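Local structure of putative sarcosine dimethylglycine methyltransferase (Galdieria sulphuraria, 2O57) at residues A[196-201]-A[281-286]; A[78-83]-A[151-156]; A[251-256]-A[263-268]; A[215-220]-A[287-292]. The protein probably transfers methyl groups from S-adenosylmethionine to sarcosine and dimethylglycine. All coordinates share one frame; numbering follows the deposited sequence.

Interaction 1. Residues A[196-201]-A[281-286]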
# COMPACT_ATOMS: atom_id res chain seq x y z
N LYS A 196 -22.77 -5.51 -5.68
CA LYS A 196 -22.71 -6.83 -6.30
C LYS A 196 -23.43 -6.89 -7.68
O LYS A 196 -22.94 -7.56 -8.60
CB LYS A 196 -23.22 -7.93 -5.35
CG LYS A 196 -24.68 -7.79 -4.91
CD LYS A 196 -25.16 -9.06 -4.22
CE LYS A 196 -26.12 -8.76 -3.05
NZ LYS A 196 -27.43 -8.19 -3.46
N SER A 197 -24.57 -6.19 -7.82
CA SER A 197 -25.32 -6.18 -9.10
C SER A 197 -24.42 -5.79 -10.29
O SER A 197 -24.68 -6.19 -11.43
CB SER A 197 -26.52 -5.23 -9.04
OG SER A 197 -26.10 -3.88 -9.05
N SER A 198 -23.35 -5.06 -10.00
CA SER A 198 -22.48 -4.52 -11.05
C SER A 198 -21.25 -5.37 -11.36
O SER A 198 -20.48 -5.04 -12.24
CB SER A 198 -22.11 -3.08 -10.70
OG SER A 198 -20.71 -2.87 -10.83
N ILE A 199 -21.09 -6.49 -10.65
CA ILE A 199 -19.97 -7.44 -10.83
C ILE A 199 -20.49 -8.88 -10.89
O ILE A 199 -19.79 -9.83 -10.55
CB ILE A 199 -18.88 -7.30 -9.74
CG1 ILE A 199 -19.50 -7.37 -8.32
CG2 ILE A 199 -18.02 -6.03 -9.97
CD1 ILE A 199 -18.45 -7.54 -7.21
N GLN A 200 -21.72 -9.00 -11.37
CA GLN A 200 -22.41 -10.26 -11.46
C GLN A 200 -21.69 -11.28 -12.38
O GLN A 200 -21.53 -12.44 -11.98
CB GLN A 200 -23.86 -9.98 -11.89
CG GLN A 200 -24.88 -11.04 -11.46
CD GLN A 200 -24.78 -11.34 -9.98
OE1 GLN A 200 -24.96 -10.46 -9.13
NE2 GLN A 200 -24.46 -12.60 -9.66
N PRO A 201 -21.25 -10.86 -13.59
CA PRO A 201 -20.49 -11.80 -14.40
C PRO A 201 -19.35 -12.47 -13.64
O PRO A 201 -19.20 -13.69 -13.73
CB PRO A 201 -19.94 -10.93 -15.53
CG PRO A 201 -20.98 -9.91 -15.71
CD PRO A 201 -21.43 -9.59 -14.31
N ALA A 281 -12.01 -1.30 -15.39
CA ALA A 281 -13.26 -0.55 -15.25
C ALA A 281 -13.38 0.16 -13.91
O ALA A 281 -14.35 0.84 -13.66
CB ALA A 281 -14.50 -1.47 -15.49
N GLY A 282 -12.38 -0.00 -13.05
CA GLY A 282 -12.41 0.57 -11.70
C GLY A 282 -13.41 -0.08 -10.77
O GLY A 282 -13.81 0.52 -9.77
N LYS A 283 -13.81 -1.32 -11.07
CA LYS A 283 -14.72 -2.07 -10.18
C LYS A 283 -14.00 -3.00 -9.19
O LYS A 283 -14.52 -3.27 -8.14
CB LYS A 283 -15.72 -2.92 -10.98
CG LYS A 283 -16.57 -2.11 -11.98
CD LYS A 283 -17.70 -2.97 -12.48
CE LYS A 283 -18.65 -2.17 -13.34
NZ LYS A 283 -18.52 -2.70 -14.74
N LEU A 284 -12.84 -3.50 -9.59
CA LEU A 284 -12.13 -4.54 -8.84
C LEU A 284 -10.72 -4.08 -8.52
O LEU A 284 -10.13 -3.28 -9.26
CB LEU A 284 -12.06 -5.83 -9.64
CG LEU A 284 -13.40 -6.40 -10.13
CD1 LEU A 284 -13.13 -7.69 -10.95
CD2 LEU A 284 -14.30 -6.74 -8.96
N THR A 285 -10.19 -4.59 -7.43
CA THR A 285 -8.80 -4.26 -7.06
C THR A 285 -8.11 -5.42 -6.35
O THR A 285 -8.72 -6.43 -6.08
CB THR A 285 -8.73 -2.94 -6.20
OG1 THR A 285 -7.38 -2.55 -6.04
CG2 THR A 285 -9.38 -3.10 -4.80
N TRP A 286 -6.82 -5.27 -6.09
CA TRP A 286 -6.11 -6.23 -5.26
C TRP A 286 -5.77 -5.48 -3.99
O TRP A 286 -5.02 -4.52 -4.03
CB TRP A 286 -4.85 -6.77 -5.95
CG TRP A 286 -4.06 -7.76 -5.09
CD1 TRP A 286 -4.54 -8.93 -4.52
CD2 TRP A 286 -2.70 -7.67 -4.74
NE1 TRP A 286 -3.55 -9.53 -3.79
CE2 TRP A 286 -2.39 -8.80 -3.94
CE3 TRP A 286 -1.68 -6.75 -5.03
CZ2 TRP A 286 -1.11 -9.04 -3.41
CZ3 TRP A 286 -0.39 -6.99 -4.51
CH2 TRP A 286 -0.13 -8.12 -3.70
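I199 and K283 bring the two backbones nearest each other, their CA atoms 7.5 Å apart, which leaves room for side chains but for no backbone bond across the gap. I199 occupies the N-cap position of helix 200-206 and closes the preceding 3-10 turn, its N bonded to K196 O at 3.0 Å. On the other side, G282 ends helix 262-280 in a Schellman motif: its positive phi (70°) breaks the helical path, and K283 leads into strand 284-293.

The apolar half of the contact rests on one branch of I199. With CG1 lodged between the backbone N and the carbonyl carbon (chi1 51°), the methyl CG2 lies beside the backbone N and meets L284 CD2 at 3.9 Å. The same methyl lies 4.0 Å from K283 CD, where the two side chains run alongside with opposite senses. Around this pair, I199 and L284 both rest on K190 of strand 181-190, and L284 also reaches I202 and L238.

S198 meets the aliphatic part of K283. Its OG approaches the lysine alongside, 3.3 Å from K283 CE and 3.4 Å from K283 CD, rather than at the ammonium. K283 NZ bends away at chi4 (112°) and remains 3.9 Å from S198 O, too far for a hydrogen bond.

With no hydrogen bond or salt bridge between the segments, cohesion here comes from methyl packing and from aliphatic lysine carbons laid against a serine; any pull of the lysine charge on S198 O would be weak and long-range.

Interaction 2. Residues A[78-83]-A[151-156]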
# COMPACT_ATOMS: atom_id res chain seq x y z
N GLY A 78 7.30 -5.32 14.22
CA GLY A 78 8.02 -6.00 15.30
C GLY A 78 7.70 -7.46 15.55
O GLY A 78 8.39 -8.09 16.35
N VAL A 79 6.72 -8.03 14.85
CA VAL A 79 6.24 -9.39 15.19
C VAL A 79 7.11 -10.52 14.65
O VAL A 79 7.01 -11.67 15.14
CB VAL A 79 4.77 -9.68 14.77
CG1 VAL A 79 3.76 -8.81 15.58
CG2 VAL A 79 4.57 -9.55 13.24
N LEU A 80 8.00 -10.23 13.70
CA LEU A 80 8.75 -11.30 13.03
C LEU A 80 10.11 -11.62 13.71
O LEU A 80 11.18 -11.69 13.09
CB LEU A 80 8.84 -11.07 11.50
CG LEU A 80 7.51 -10.95 10.69
CD1 LEU A 80 7.78 -10.68 9.18
CD2 LEU A 80 6.71 -12.21 10.85
N GLN A 81 10.05 -11.79 15.02
CA GLN A 81 11.21 -12.16 15.82
C GLN A 81 11.51 -13.64 15.58
O GLN A 81 10.62 -14.40 15.20
CB GLN A 81 10.92 -11.89 17.31
CG GLN A 81 10.49 -10.44 17.61
CD GLN A 81 11.60 -9.42 17.35
OE1 GLN A 81 12.78 -9.70 17.60
NE2 GLN A 81 11.23 -8.24 16.85
N ARG A 82 12.77 -14.05 15.79
CA ARG A 82 13.12 -15.46 15.78
C ARG A 82 12.22 -16.20 16.76
O ARG A 82 11.96 -15.71 17.86
CB ARG A 82 14.57 -15.67 16.22
CG ARG A 82 15.59 -14.93 15.37
CD ARG A 82 16.98 -15.57 15.46
NE ARG A 82 17.05 -16.79 14.65
CZ ARG A 82 17.00 -16.81 13.31
NH1 ARG A 82 16.86 -15.68 12.61
NH2 ARG A 82 17.07 -17.97 12.66
N GLN A 83 11.73 -17.36 16.34
CA GLN A 83 10.81 -18.18 17.15
C GLN A 83 9.38 -17.60 17.41
O GLN A 83 8.58 -18.23 18.12
CB GLN A 83 11.48 -18.62 18.47
CG GLN A 83 12.76 -19.46 18.26
CD GLN A 83 13.27 -20.06 19.57
OE1 GLN A 83 13.44 -21.28 19.68
NE2 GLN A 83 13.50 -19.22 20.57
N TYR A 151 -1.14 -17.15 18.42
CA TYR A 151 -0.22 -16.64 17.41
C TYR A 151 0.29 -15.23 17.60
O TYR A 151 -0.45 -14.31 17.88
CB TYR A 151 -0.83 -16.83 16.00
CG TYR A 151 -1.04 -18.31 15.70
CD1 TYR A 151 0.04 -19.12 15.37
CD2 TYR A 151 -2.29 -18.89 15.82
CE1 TYR A 151 -0.11 -20.46 15.13
CE2 TYR A 151 -2.49 -20.25 15.58
CZ TYR A 151 -1.38 -21.03 15.25
OH TYR A 151 -1.54 -22.38 15.00
N ASP A 152 1.58 -15.05 17.36
CA ASP A 152 2.14 -13.72 17.26
C ASP A 152 1.64 -13.00 16.01
O ASP A 152 1.52 -11.80 16.02
CB ASP A 152 3.65 -13.81 17.28
CG ASP A 152 4.15 -14.42 18.56
OD1 ASP A 152 3.93 -13.77 19.59
OD2 ASP A 152 4.70 -15.55 18.54
N PHE A 153 1.37 -13.75 14.94
CA PHE A 153 0.96 -13.16 13.66
C PHE A 153 0.23 -14.17 12.78
O PHE A 153 0.32 -15.40 12.97
CB PHE A 153 2.17 -12.54 12.90
CG PHE A 153 3.17 -13.55 12.40
CD1 PHE A 153 3.05 -14.09 11.11
CD2 PHE A 153 4.25 -13.96 13.21
CE1 PHE A 153 4.00 -15.04 10.65
CE2 PHE A 153 5.19 -14.89 12.76
CZ PHE A 153 5.06 -15.43 11.46
N ILE A 154 -0.58 -13.61 11.88
CA ILE A 154 -1.29 -14.33 10.83
C ILE A 154 -0.90 -13.73 9.46
O ILE A 154 -0.83 -12.49 9.28
CB ILE A 154 -2.83 -14.28 10.99
CG1 ILE A 154 -3.25 -14.97 12.27
CG2 ILE A 154 -3.57 -14.90 9.73
CD1 ILE A 154 -4.79 -14.78 12.66
N TRP A 155 -0.71 -14.62 8.50
CA TRP A 155 -0.36 -14.27 7.13
C TRP A 155 -1.40 -14.96 6.28
O TRP A 155 -1.66 -16.18 6.48
CB TRP A 155 1.01 -14.86 6.83
CG TRP A 155 1.54 -14.83 5.38
CD1 TRP A 155 1.23 -15.70 4.36
CD2 TRP A 155 2.52 -13.93 4.86
NE1 TRP A 155 1.97 -15.39 3.23
CE2 TRP A 155 2.77 -14.31 3.51
CE3 TRP A 155 3.23 -12.84 5.41
CZ2 TRP A 155 3.69 -13.63 2.68
CZ3 TRP A 155 4.16 -12.15 4.59
CH2 TRP A 155 4.39 -12.58 3.25
N SER A 156 -2.02 -14.22 5.36
CA SER A 156 -2.98 -14.87 4.44
C SER A 156 -2.96 -14.17 3.09
O SER A 156 -3.35 -13.01 2.98
CB SER A 156 -4.38 -14.83 5.06
OG SER A 156 -5.31 -15.53 4.25
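L80 sets one methyl squarely over the ring of F153: CD2 stands 3.6 Å from the ring centroid and only 12° off the normal, a CH-pi contact in which the leucine meets the aromatic side chain at about a right angle. The nearest ring atom is F153 CE2, also 3.6 Å from L80 CD2, and CZ follows closely. V79 adds a second hold nearer the strand backbone. Its CG2 packs on F153 CB at 3.8 Å, while CG1 reaches D152 O at the same distance.

Torsions account for these positions. F153 CG sits between its own backbone N and carbonyl carbon (chi1 68°), which swings the ring toward the loop, and L80 keeps CG beside its backbone N, carrying CD2 over the ring. The loop backbone supplies the next shell. G78 leaves helix 59-76 with a positive phi, and L80 is the centre of an inverse gamma turn closed by a weak bond from Q81 N to V79 O. Q81 NE2 then reaches back to G78 O at 2.9 Å, nearly straight at 168° and within the amide plane, bracing the turn from the residue before it.

D152 directs its carboxylate elsewhere: OD2 accepts from K85 N, and OD1 forms a salt bridge with K178. The contact joins the turn between helix 59-76 and strand 85-89 to strand 151-157. L74 of that helix touches both V79 and L80, F104 of helix 95-104 touches L80, and A84 and V106 pack on F153, beside the parallel strand 85-89.

Interaction 3. Residues A[251-256]-A[263-268]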
# COMPACT_ATOMS: atom_id res chain seq x y z
N LYS A 251 0.05 -19.62 -23.71
CA LYS A 251 1.36 -20.17 -24.07
C LYS A 251 1.42 -21.70 -23.88
O LYS A 251 1.98 -22.42 -24.72
CB LYS A 251 2.45 -19.53 -23.23
CG LYS A 251 3.83 -20.09 -23.48
CD LYS A 251 4.96 -19.18 -22.98
CE LYS A 251 6.31 -19.81 -23.35
NZ LYS A 251 7.42 -19.36 -22.43
N ARG A 252 0.88 -22.16 -22.75
CA ARG A 252 1.01 -23.57 -22.35
C ARG A 252 -0.15 -24.47 -22.74
O ARG A 252 -0.22 -25.61 -22.29
CB ARG A 252 1.14 -23.63 -20.83
CG ARG A 252 2.22 -22.74 -20.25
CD ARG A 252 3.50 -23.49 -20.22
NE ARG A 252 4.50 -22.82 -19.43
CZ ARG A 252 5.68 -23.33 -19.14
NH1 ARG A 252 6.01 -24.55 -19.58
NH2 ARG A 252 6.53 -22.62 -18.41
N SER A 253 -1.07 -23.95 -23.54
CA SER A 253 -2.32 -24.62 -23.93
C SER A 253 -2.18 -26.07 -24.35
O SER A 253 -2.86 -26.93 -23.79
CB SER A 253 -3.03 -23.85 -25.06
OG SER A 253 -4.27 -24.50 -25.37
N SER A 254 -1.36 -26.36 -25.36
CA SER A 254 -1.26 -27.74 -25.86
C SER A 254 -0.50 -28.64 -24.86
O SER A 254 -0.89 -29.79 -24.63
CB SER A 254 -0.65 -27.75 -27.26
OG SER A 254 0.64 -27.21 -27.21
N GLU A 255 0.53 -28.08 -24.22
CA GLU A 255 1.36 -28.77 -23.24
C GLU A 255 0.55 -29.31 -22.03
O GLU A 255 0.86 -30.36 -21.47
CB GLU A 255 2.42 -27.75 -22.82
CG GLU A 255 3.42 -28.15 -21.78
CD GLU A 255 4.30 -26.96 -21.42
OE1 GLU A 255 4.72 -26.24 -22.35
OE2 GLU A 255 4.56 -26.73 -20.22
N ILE A 256 -0.52 -28.62 -21.66
CA ILE A 256 -1.29 -28.96 -20.46
C ILE A 256 -2.65 -29.63 -20.78
O ILE A 256 -3.40 -30.02 -19.86
CB ILE A 256 -1.56 -27.68 -19.61
CG1 ILE A 256 -2.48 -26.71 -20.40
CG2 ILE A 256 -0.24 -27.02 -19.18
CD1 ILE A 256 -2.82 -25.44 -19.64
N GLU A 263 -11.95 -27.41 -22.55
CA GLU A 263 -13.11 -26.72 -21.99
C GLU A 263 -12.75 -26.00 -20.68
O GLU A 263 -13.21 -24.85 -20.43
CB GLU A 263 -14.28 -27.67 -21.75
CG GLU A 263 -15.00 -28.05 -23.05
CD GLU A 263 -16.13 -29.03 -22.84
OE1 GLU A 263 -16.83 -28.94 -21.82
OE2 GLU A 263 -16.33 -29.86 -23.76
N PHE A 264 -11.93 -26.64 -19.88
CA PHE A 264 -11.46 -25.98 -18.67
C PHE A 264 -10.70 -24.69 -19.02
O PHE A 264 -10.88 -23.65 -18.36
CB PHE A 264 -10.57 -26.89 -17.82
CG PHE A 264 -9.76 -26.10 -16.82
CD1 PHE A 264 -10.37 -25.60 -15.68
CD2 PHE A 264 -8.43 -25.81 -17.07
CE1 PHE A 264 -9.66 -24.83 -14.77
CE2 PHE A 264 -7.71 -25.04 -16.17
CZ PHE A 264 -8.32 -24.54 -15.02
N GLN A 265 -9.83 -24.77 -20.03
CA GLN A 265 -8.98 -23.64 -20.40
C GLN A 265 -9.82 -22.46 -20.83
O GLN A 265 -9.57 -21.32 -20.44
CB GLN A 265 -8.00 -24.01 -21.52
CG GLN A 265 -6.91 -24.95 -21.06
CD GLN A 265 -5.93 -25.29 -22.17
OE1 GLN A 265 -5.51 -24.41 -22.93
NE2 GLN A 265 -5.58 -26.58 -22.29
N ALA A 266 -10.85 -22.75 -21.63
CA ALA A 266 -11.74 -21.70 -22.12
C ALA A 266 -12.44 -21.03 -20.93
O ALA A 266 -12.46 -19.81 -20.89
CB ALA A 266 -12.72 -22.26 -23.17
N ASN A 267 -12.93 -21.80 -19.95
CA ASN A 267 -13.58 -21.28 -18.73
C ASN A 267 -12.62 -20.45 -17.87
O ASN A 267 -13.01 -19.40 -17.34
CB ASN A 267 -14.14 -22.39 -17.82
CG ASN A 267 -15.34 -23.13 -18.44
OD1 ASN A 267 -16.09 -22.56 -19.22
ND2 ASN A 267 -15.53 -24.40 -18.06
N MSE A 268 -11.40 -20.96 -17.70
CA MSE A 268 -10.37 -20.19 -16.94
C MSE A 268 -10.07 -18.84 -17.60
O MSE A 268 -10.04 -17.82 -16.93
CB MSE A 268 -9.08 -20.98 -16.78
CG MSE A 268 -8.13 -20.26 -15.74
SE MSE A 268 -6.57 -21.30 -15.36
CE MSE A 268 -5.56 -19.87 -14.51
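Q265 meets S253 with both ends of its amide, so that one glutamine reads a serine hydroxyl and the carbonyl of the same residue. S253 OG donates to Q265 OE1 at 2.7 Å; the approach lies in the carbonyl plane, on a lone pair, with a C=O...donor angle of 133°. Q265 NE2 in turn donates to S253 O at 3.1 Å, a more bent bond (N-H...acceptor 148°) whose acceptor is tilted from the amide plane. Two bonds to one residue fix the rotation of the amide, and a further bond from NE2 to C260 O engages the nitrogen again. Its polar atoms are therefore provided for although Q265 is buried.

The chain shapes fit this arrangement. Q265 runs extended beyond CG, spanning the gap from its helix, and S253 holds OG opposite its backbone N (chi1 -177°), facing the glutamine oxygen. I256 provides the apolar flank, its CG1 lying 3.6 Å from Q265 NE2 as the two side chains pass at a slant.

A separate polar pair orders segment 251-256 itself. R252 NH1 forms a salt bridge with E255 OE2 at 2.7 Å, OE2 accepting on its syn lone pair, while R252 NE pairs with E248 and E255 OE2 also bonds to H38.

The contact joins the short, weakly bonded helix 253-256, just after helix 235-251, to the early part of helix 262-280. Helix 27-40 lies against both segments, through H38 at I256 and F35 at M268, and L249 of helix 235-251 touches both I256 and M268.

Interaction 4. Residues A[215-220]-A[287-292]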
# COMPACT_ATOMS: atom_id res chain seq x y z
N GLY A 215 -13.28 -1.61 2.81
CA GLY A 215 -14.20 -1.03 3.80
C GLY A 215 -14.88 -2.12 4.63
O GLY A 215 -14.99 -1.99 5.85
N LEU A 216 -15.31 -3.19 3.96
CA LEU A 216 -15.97 -4.29 4.70
C LEU A 216 -15.00 -4.98 5.68
O LEU A 216 -15.33 -5.19 6.84
CB LEU A 216 -16.57 -5.34 3.77
CG LEU A 216 -17.18 -6.60 4.41
CD1 LEU A 216 -18.36 -6.33 5.37
CD2 LEU A 216 -17.61 -7.56 3.27
N TYR A 217 -13.82 -5.35 5.17
CA TYR A 217 -12.81 -6.00 6.01
C TYR A 217 -12.45 -5.14 7.23
O TYR A 217 -12.30 -5.65 8.34
CB TYR A 217 -11.57 -6.34 5.19
CG TYR A 217 -11.77 -7.55 4.25
CD1 TYR A 217 -13.03 -8.13 4.07
CD2 TYR A 217 -10.70 -8.09 3.56
CE1 TYR A 217 -13.21 -9.24 3.20
CE2 TYR A 217 -10.86 -9.20 2.71
CZ TYR A 217 -12.13 -9.76 2.53
OH TYR A 217 -12.26 -10.86 1.67
N ARG A 218 -12.31 -3.83 7.03
CA ARG A 218 -11.99 -2.92 8.15
C ARG A 218 -13.09 -2.94 9.21
O ARG A 218 -12.81 -2.98 10.43
CB ARG A 218 -11.77 -1.50 7.63
CG ARG A 218 -11.50 -0.44 8.72
CD ARG A 218 -11.02 0.89 8.05
NE ARG A 218 -12.14 1.49 7.32
CZ ARG A 218 -12.13 2.68 6.72
NH1 ARG A 218 -11.04 3.44 6.74
NH2 ARG A 218 -13.23 3.11 6.12
N SER A 219 -14.35 -2.91 8.75
CA SER A 219 -15.53 -2.92 9.62
C SER A 219 -15.63 -4.22 10.41
O SER A 219 -15.83 -4.23 11.62
CB SER A 219 -16.80 -2.74 8.78
OG SER A 219 -17.94 -2.89 9.61
N LEU A 220 -15.50 -5.34 9.71
CA LEU A 220 -15.50 -6.67 10.35
C LEU A 220 -14.35 -6.81 11.32
O LEU A 220 -14.54 -7.23 12.46
CB LEU A 220 -15.45 -7.80 9.31
CG LEU A 220 -16.65 -7.95 8.35
CD1 LEU A 220 -16.36 -9.04 7.29
CD2 LEU A 220 -17.93 -8.30 9.13
N GLY A 287 -6.35 -5.92 -2.87
CA GLY A 287 -6.26 -5.23 -1.59
C GLY A 287 -5.21 -5.83 -0.70
O GLY A 287 -4.92 -7.02 -0.80
N GLY A 288 -4.62 -5.02 0.17
CA GLY A 288 -3.67 -5.52 1.16
C GLY A 288 -3.99 -4.79 2.46
O GLY A 288 -4.34 -3.60 2.43
N MSE A 289 -3.87 -5.47 3.60
CA MSE A 289 -4.15 -4.84 4.89
C MSE A 289 -3.32 -5.42 6.03
O MSE A 289 -2.99 -6.59 6.02
CB MSE A 289 -5.61 -4.99 5.29
CG MSE A 289 -6.59 -4.82 4.12
SE MSE A 289 -8.43 -5.20 4.51
CE MSE A 289 -8.89 -3.66 5.65
N LEU A 290 -3.03 -4.59 7.03
CA LEU A 290 -2.45 -5.08 8.27
C LEU A 290 -3.32 -4.63 9.42
O LEU A 290 -3.81 -3.48 9.45
CB LEU A 290 -1.03 -4.60 8.46
CG LEU A 290 0.07 -5.42 7.78
CD1 LEU A 290 0.17 -4.98 6.26
CD2 LEU A 290 1.30 -5.06 8.53
N PHE A 291 -3.51 -5.54 10.36
CA PHE A 291 -4.34 -5.29 11.53
C PHE A 291 -3.53 -5.60 12.76
O PHE A 291 -2.58 -6.40 12.69
CB PHE A 291 -5.55 -6.23 11.55
CG PHE A 291 -6.40 -6.21 10.31
CD1 PHE A 291 -7.41 -5.27 10.16
CD2 PHE A 291 -6.21 -7.16 9.31
CE1 PHE A 291 -8.23 -5.27 9.02
CE2 PHE A 291 -7.02 -7.18 8.17
CZ PHE A 291 -8.03 -6.23 8.03
N ARG A 292 -3.90 -5.00 13.88
CA ARG A 292 -3.37 -5.45 15.15
C ARG A 292 -4.51 -5.75 16.12
O ARG A 292 -5.52 -5.04 16.14
CB ARG A 292 -2.40 -4.43 15.75
CG ARG A 292 -1.70 -4.92 17.03
CD ARG A 292 -0.79 -3.89 17.70
NE ARG A 292 0.39 -3.47 16.94
CZ ARG A 292 1.56 -4.11 16.88
NH1 ARG A 292 1.78 -5.30 17.49
NH2 ARG A 292 2.53 -3.56 16.17
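A selenium-aromatic contact links Y217 and M289, a selenomethionine. M289 SE lies 5.1 Å from the centroid of the Y217 ring and 82° off its normal, so it stands at the ring edge, close to the ring plane. This is a Met-aromatic contact, and the two side chains cross at about a right angle. The bend at chi3 (71°) turns the terminal methyl of M289 along the helix toward R218. The Y217 ring also meets F170 edge-to-face.

Apolar packing accompanies it: M289 SE is 3.4 Å from Y217 CB, and M289 CE is 4.1 Å from R218 CB. Van der Waals approaches to the helix backbone add to this, M289 CE reaching R218 N at 3.7 Å. F291, two residues along the strand and on the same side, brings CE1 to 4.1 Å from Y217 O.

In fold terms, helix 214-223 lies on the sheet almost parallel to strand 284-293: the axes of the two short segments approach to 10.3 Å and diverge by 16°. Strand 284-293 runs antiparallel between 181-190 and 226-233, the reversed seventh strand that marks class I methyltransferases.

Polar groups find their partners beyond the two segments. Y217 OH bonds to D187 on strand 181-190. R218 leads its guanidinium away from the strand, bent at chi3, to a salt bridge between NH1 and E191 of the second subunit.

Interactions 1, 2 and 4 all reach the seven-stranded sheet, whereas interaction 3 lies among the helices at its periphery. Interactions 1 and 4 share strand 284-293, their strand segments adjoining in sequence with centres 19 Å apart; their partner segments lie on helices 200-206 and 214-223, which are successive, so the two contacts cross along the chain. Interaction 3 is nested within the loops that both close, and helix 262-280 leads from it into the shared strand. Interaction 2 closes earlier, 18 Å from interaction 4 but 38 Å from interaction 3, centre to centre. Strand 284-293 is thus packed by helical segments from earlier in the chain, and helix 214-223 also reaches the second subunit through R218.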